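Local coordinates for alpha-1,4-endofucoidanase (Mariniflexile fucanivorans, PDB 6DLH), which hydrolyses alpha-1,4 linkages inside fucoidan chains as a calcium-binding, probably retaining endo-fucoidanase of glycoside hydrolase family 107, at residues Trp41-Thr55 against Ile75-Ser87. Numbering follows the deposited sequence.
Sequences WMRGALGMLWLPERT and IRTVDYVQLPLTS. With CA (calcium ion), chain H.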
loop_
_atom_site.group_PDB
_atom_site.type_symbol
_atom_site.label_atom_id
_atom_site.label_comp_id
_atom_site.label_asym_id
_atom_site.label_seq_id
_atom_site.Cartn_x
_atom_site.Cartn_y
_atom_site.Cartn_z
ATOM N N TRP A 41 -14.013 3.582 19.998
ATOM C CA TRP A 41 -12.581 3.807 20.120
ATOM C C TRP A 41 -12.166 4.988 19.244
ATOM O O TRP A 41 -11.108 5.569 19.459
ATOM C CB TRP A 41 -11.811 2.541 19.732
ATOM C CG TRP A 41 -12.073 2.103 18.324
ATOM C CD1 TRP A 41 -12.991 1.179 17.920
ATOM C CD2 TRP A 41 -11.416 2.567 17.128
ATOM N NE1 TRP A 41 -12.947 1.031 16.561
ATOM C CE2 TRP A 41 -11.993 1.869 16.046
ATOM C CE3 TRP A 41 -10.406 3.503 16.860
ATOM C CZ2 TRP A 41 -11.597 2.079 14.723
ATOM C CZ3 TRP A 41 -10.013 3.709 15.553
ATOM C CH2 TRP A 41 -10.600 3.005 14.501
ATOM N N MET A 42 -13.013 5.306 18.258
ATOM C CA MET A 42 -12.788 6.368 17.293
ATOM C C MET A 42 -12.917 7.739 17.967
ATOM O O MET A 42 -12.343 8.718 17.492
ATOM C CB MET A 42 -13.786 6.235 16.139
ATOM C CG MET A 42 -13.667 7.288 15.058
ATOM S SD MET A 42 -13.048 6.658 13.482
ATOM C CE MET A 42 -13.846 5.053 13.403
ATOM N N ARG A 43 -13.643 7.802 19.093
ATOM C CA ARG A 43 -13.769 9.036 19.855
ATOM C C ARG A 43 -12.436 9.373 20.520
ATOM O O ARG A 43 -11.912 8.582 21.303
ATOM C CB ARG A 43 -14.932 8.961 20.851
ATOM C CG ARG A 43 -16.294 9.162 20.202
ATOM C CD ARG A 43 -17.488 8.944 21.114
ATOM N NE ARG A 43 -17.722 10.028 22.056
ATOM C CZ ARG A 43 -17.486 9.964 23.362
ATOM N NH1 ARG A 43 -17.132 8.819 23.918
ATOM N NH2 ARG A 43 -17.592 11.049 24.110
ATOM N N GLY A 44 -11.898 10.556 20.183
ATOM C CA GLY A 44 -10.601 11.008 20.667
ATOM C C GLY A 44 -9.432 10.476 19.834
ATOM O O GLY A 44 -8.276 10.724 20.169
ATOM N N ALA A 45 -9.741 9.780 18.735
ATOM C CA ALA A 45 -8.756 9.014 17.977
ATOM C C ALA A 45 -8.107 9.866 16.889
ATOM O O ALA A 45 -8.784 10.619 16.192
ATOM C CB ALA A 45 -9.398 7.779 17.377
ATOM N N LEU A 46 -6.787 9.687 16.735
ATOM C CA LEU A 46 -5.977 10.413 15.771
ATOM C C LEU A 46 -5.444 9.435 14.727
ATOM O O LEU A 46 -4.743 8.481 15.071
ATOM C CB LEU A 46 -4.827 11.092 16.525
ATOM C CG LEU A 46 -3.762 11.765 15.657
ATOM C CD1 LEU A 46 -4.373 12.900 14.838
ATOM C CD2 LEU A 46 -2.636 12.303 16.525
ATOM N N GLY A 47 -5.762 9.692 13.452
ATOM C CA GLY A 47 -5.361 8.794 12.377
ATOM C C GLY A 47 -4.479 9.468 11.328
ATOM O O GLY A 47 -4.415 10.691 11.252
ATOM N N MET A 48 -3.794 8.645 10.528
ATOM C CA MET A 48 -2.929 9.110 9.455
ATOM C C MET A 48 -3.299 8.347 8.185
ATOM O O MET A 48 -4.127 7.433 8.232
ATOM C CB MET A 48 -1.453 8.866 9.793
ATOM C CG MET A 48 -1.058 9.352 11.175
ATOM S SD MET A 48 0.696 9.113 11.556
ATOM C CE MET A 48 1.466 10.478 10.685
ATOM N N LEU A 49 -2.689 8.732 7.055
ATOM C CA LEU A 49 -3.012 8.116 5.779
ATOM C C LEU A 49 -1.729 7.708 5.071
ATOM O O LEU A 49 -0.826 8.530 4.910
ATOM C CB LEU A 49 -3.815 9.095 4.909
ATOM C CG LEU A 49 -4.138 8.580 3.505
ATOM C CD1 LEU A 49 -5.074 7.385 3.575
ATOM C CD2 LEU A 49 -4.744 9.671 2.625
ATOM N N TRP A 50 -1.686 6.448 4.618
ATOM C CA TRP A 50 -0.552 5.921 3.874
ATOM C C TRP A 50 -1.043 5.311 2.564
ATOM O O TRP A 50 -1.655 4.237 2.550
ATOM C CB TRP A 50 0.228 4.919 4.738
ATOM C CG TRP A 50 1.575 4.539 4.213
ATOM C CD1 TRP A 50 2.754 5.203 4.397
ATOM C CD2 TRP A 50 1.896 3.364 3.445
ATOM N NE1 TRP A 50 3.783 4.531 3.792
ATOM C CE2 TRP A 50 3.287 3.401 3.198
ATOM C CE3 TRP A 50 1.147 2.294 2.939
ATOM C CZ2 TRP A 50 3.938 2.400 2.475
ATOM C CZ3 TRP A 50 1.792 1.305 2.225
ATOM C CH2 TRP A 50 3.166 1.365 1.993
ATOM N N LEU A 51 -0.807 6.034 1.463
ATOM C CA LEU A 51 -1.461 5.698 0.209
ATOM C C LEU A 51 -0.465 5.814 -0.942
ATOM O O LEU A 51 -0.192 6.904 -1.448
ATOM C CB LEU A 51 -2.696 6.593 0.026
ATOM C CG LEU A 51 -3.504 6.415 -1.260
ATOM C CD1 LEU A 51 -3.999 4.982 -1.408
ATOM C CD2 LEU A 51 -4.683 7.384 -1.304
ATOM N N PRO A 52 0.137 4.684 -1.378
ATOM C CA PRO A 52 0.912 4.659 -2.621
ATOM C C PRO A 52 -0.017 4.722 -3.829
ATOM O O PRO A 52 -1.211 4.421 -3.725
ATOM C CB PRO A 52 1.650 3.311 -2.586
ATOM C CG PRO A 52 1.468 2.806 -1.168
ATOM C CD PRO A 52 0.160 3.398 -0.671
ATOM N N GLU A 53 0.550 5.118 -4.972
ATOM C CA GLU A 53 -0.234 5.281 -6.182
ATOM C C GLU A 53 0.301 4.372 -7.288
ATOM O O GLU A 53 1.449 3.927 -7.238
ATOM C CB GLU A 53 -0.227 6.744 -6.616
ATOM C CG GLU A 53 -0.995 7.645 -5.663
ATOM C CD GLU A 53 -1.021 9.106 -6.065
ATOM O OE1 GLU A 53 -0.929 9.380 -7.279
ATOM O OE2 GLU A 53 -1.127 9.966 -5.164
ATOM N N ARG A 54 -0.560 4.135 -8.289
ATOM C CA ARG A 54 -0.277 3.343 -9.480
ATOM C C ARG A 54 0.170 1.950 -9.051
ATOM O O ARG A 54 1.334 1.604 -9.188
ATOM C CB ARG A 54 0.709 4.085 -10.391
ATOM C CG ARG A 54 0.308 5.530 -10.652
ATOM C CD ARG A 54 1.080 6.297 -11.716
ATOM N NE ARG A 54 0.822 5.808 -13.069
ATOM C CZ ARG A 54 -0.274 6.056 -13.788
ATOM N NH1 ARG A 54 -1.219 6.862 -13.330
ATOM N NH2 ARG A 54 -0.421 5.486 -14.973
ATOM N N THR A 55 -0.766 1.170 -8.500
ATOM C CA THR A 55 -0.426 -0.037 -7.767
ATOM C C THR A 55 -0.517 -1.277 -8.652
ATOM O O THR A 55 -0.152 -2.363 -8.213
ATOM C CB THR A 55 -1.362 -0.250 -6.571
ATOM O OG1 THR A 55 -2.672 -0.457 -7.100
ATOM C CG2 THR A 55 -1.360 0.905 -5.591
ATOM N N ILE A 75 5.936 9.257 17.627
ATOM C CA ILE A 75 4.552 9.703 17.742
ATOM C C ILE A 75 3.751 8.708 18.581
ATOM O O ILE A 75 3.383 7.639 18.107
ATOM C CB ILE A 75 3.914 9.945 16.360
ATOM C CG1 ILE A 75 4.795 10.845 15.484
ATOM C CG2 ILE A 75 2.522 10.526 16.547
ATOM C CD1 ILE A 75 4.287 11.043 14.065
ATOM N N ARG A 76 3.449 9.084 19.825
ATOM C CA ARG A 76 2.976 8.107 20.793
ATOM C C ARG A 76 1.454 8.124 20.936
ATOM O O ARG A 76 0.910 7.165 21.483
ATOM C CB ARG A 76 3.690 8.308 22.135
ATOM C CG ARG A 76 5.208 8.220 22.034
ATOM C CD ARG A 76 5.640 6.770 22.035
ATOM N NE ARG A 76 5.664 6.094 20.754
ATOM C CZ ARG A 76 5.486 4.786 20.571
ATOM N NH1 ARG A 76 4.986 4.029 21.531
ATOM N NH2 ARG A 76 5.793 4.243 19.410
ATOM N N THR A 77 0.784 9.198 20.462
ATOM C CA THR A 77 -0.645 9.371 20.709
ATOM C C THR A 77 -1.490 9.019 19.492
ATOM O O THR A 77 -2.718 8.970 19.593
ATOM C CB THR A 77 -1.021 10.769 21.226
ATOM O OG1 THR A 77 -0.645 11.764 20.270
ATOM C CG2 THR A 77 -0.417 11.072 22.581
ATOM N N VAL A 78 -0.839 8.771 18.351
ATOM C CA VAL A 78 -1.554 8.362 17.153
ATOM C C VAL A 78 -2.193 6.988 17.386
ATOM O O VAL A 78 -1.647 6.155 18.100
ATOM C CB VAL A 78 -0.633 8.382 15.918
ATOM C CG1 VAL A 78 0.591 7.478 16.089
ATOM C CG2 VAL A 78 -1.392 8.043 14.648
ATOM N N ASP A 79 -3.352 6.757 16.756
ATOM C CA ASP A 79 -4.206 5.631 17.093
ATOM C C ASP A 79 -4.321 4.666 15.914
ATOM O O ASP A 79 -4.412 3.458 16.113
ATOM C CB ASP A 79 -5.562 6.121 17.607
ATOM C CG ASP A 79 -5.445 6.937 18.885
ATOM O OD1 ASP A 79 -5.021 6.366 19.914
ATOM O OD2 ASP A 79 -5.758 8.148 18.848
ATOM N N TYR A 80 -4.314 5.193 14.687
ATOM C CA TYR A 80 -4.599 4.349 13.537
ATOM C C TYR A 80 -4.056 4.972 12.252
ATOM O O TYR A 80 -3.730 6.161 12.212
ATOM C CB TYR A 80 -6.099 4.031 13.458
ATOM C CG TYR A 80 -6.996 5.188 13.084
ATOM C CD1 TYR A 80 -7.408 6.126 14.029
ATOM C CD2 TYR A 80 -7.449 5.339 11.779
ATOM C CE1 TYR A 80 -8.236 7.186 13.677
ATOM C CE2 TYR A 80 -8.283 6.385 11.415
ATOM C CZ TYR A 80 -8.668 7.317 12.366
ATOM O OH TYR A 80 -9.474 8.356 11.994
ATOM N N VAL A 81 -3.965 4.136 11.208
ATOM C CA VAL A 81 -3.544 4.534 9.876
ATOM C C VAL A 81 -4.545 3.971 8.863
ATOM O O VAL A 81 -4.958 2.815 8.975
ATOM C CB VAL A 81 -2.120 4.026 9.581
ATOM C CG1 VAL A 81 -1.675 4.346 8.155
ATOM C CG2 VAL A 81 -1.102 4.540 10.591
ATOM N N GLN A 82 -4.915 4.800 7.874
ATOM C CA GLN A 82 -5.750 4.392 6.755
ATOM C C GLN A 82 -4.872 3.854 5.628
ATOM O O GLN A 82 -3.886 4.485 5.251
ATOM C CB GLN A 82 -6.638 5.544 6.264
ATOM C CG GLN A 82 -7.510 5.172 5.066
ATOM C CD GLN A 82 -8.399 6.284 4.556
ATOM O OE1 GLN A 82 -8.422 6.577 3.363
ATOM N NE2 GLN A 82 -9.141 6.916 5.454
ATOM N N LEU A 83 -5.257 2.678 5.112
ATOM C CA LEU A 83 -4.579 1.999 4.019
ATOM C C LEU A 83 -5.561 1.809 2.868
ATOM O O LEU A 83 -6.763 1.673 3.087
ATOM C CB LEU A 83 -4.106 0.622 4.494
ATOM C CG LEU A 83 -3.156 0.600 5.686
ATOM C CD1 LEU A 83 -3.062 -0.819 6.245
ATOM C CD2 LEU A 83 -1.779 1.123 5.289
ATOM N N PRO A 84 -5.098 1.755 1.603
ATOM C CA PRO A 84 -5.985 1.367 0.508
ATOM C C PRO A 84 -6.256 -0.129 0.626
ATOM O O PRO A 84 -5.396 -0.867 1.110
ATOM C CB PRO A 84 -5.123 1.621 -0.733
ATOM C CG PRO A 84 -3.700 1.465 -0.232
ATOM C CD PRO A 84 -3.722 2.034 1.168
ATOM N N LEU A 85 -7.479 -0.541 0.255
ATOM C CA LEU A 85 -7.675 -1.834 -0.386
ATOM C C LEU A 85 -7.736 -1.589 -1.890
ATOM O O LEU A 85 -7.102 -2.312 -2.653
ATOM C CB LEU A 85 -8.938 -2.539 0.120
ATOM C CG LEU A 85 -9.411 -3.736 -0.715
ATOM C CD1 LEU A 85 -8.297 -4.762 -0.926
ATOM C CD2 LEU A 85 -10.621 -4.412 -0.081
ATOM N N THR A 86 -8.485 -0.547 -2.291
ATOM C CA THR A 86 -8.457 -0.038 -3.656
ATOM C C THR A 86 -7.951 1.397 -3.639
ATOM O O THR A 86 -7.912 2.025 -2.584
ATOM C CB THR A 86 -9.837 -0.080 -4.332
ATOM O OG1 THR A 86 -10.497 1.178 -4.167
ATOM C CG2 THR A 86 -10.714 -1.213 -3.841
ATOM N N SER A 87 -7.578 1.898 -4.820
ATOM C CA SER A 87 -7.227 3.293 -5.008
ATOM C C SER A 87 -8.475 4.088 -5.397
ATOM O O SER A 87 -9.520 3.503 -5.671
ATOM C CB SER A 87 -6.112 3.425 -6.003
ATOM O OG SER A 87 -4.955 2.725 -5.550
HETATM CA CA CA H . -4.644 8.468 20.936
HETATM O O HOH W 1 -5.472 10.719 20.466
HETATM O O HOH W 2 -6.675 8.197 21.963
HETATM O O HOH W 3 -3.743 5.048 -4.822
HETATM O O HOH W 4 -3.652 2.164 -8.734
HETATM O O HOH W 5 -4.666 0.020 -5.369
HETATM O O HOH W 6 -3.951 10.070 22.861
HETATM O O HOH W 7 -3.415 6.963 22.278
#
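Leu46-Leu49 and Tyr80-Pro84 run side by side as neighbouring parallel strands, the two ends of a beta-alpha-beta unit whose crossover holds helix 66-71. They lie within the parallel sheet of the catalytic domain, probably a GH29-like (beta/alpha)8 barrel. Three bonds make the regular ladder: Met48 N to Tyr80 O, Gln82 N to Met48 O at 2.8 Å, and Trp50 N to Gln82 O, nearly straight at 174°.

Where the strands enter the sheet, a side chain joins the backbone pairing. Leu46 O takes Asp79 N at 2.8 Å and, weakly, Tyr80 N, while Leu46 N gives its hydrogen to Asp79 OD2 at 2.8 Å, on the anti lone pair of the carboxylate. Both oxygens of that carboxylate chelate a calcium ion, completed by Thr77 O and four waters, so OD2 serves metal and strand together. Water 1, one of the four, donates to Gly44 O in the Met42-Ala45 type II turn, linking that turn to the metal as well.

Tyr80 lies over Gly47, whose CA sits 3.6 Å from the ring centroid as a CH-pi contact; a chi1 of 70° swings the ring there. Trp41 meets the opposite face edge-on, planes at 82°, and the Tyr80 hydroxyl is hydrogen-bonded to Thr379 OG1. On the same side of the sheet, Gln82 extends alongside Leu49, its NE2 taken by Glu145.

At the far end waters replace direct bonds: water 3 joins Pro52 O to Ser87 OG, and water 5 lies 2.7 Å from both Thr55 OG1 and Ser87 OG.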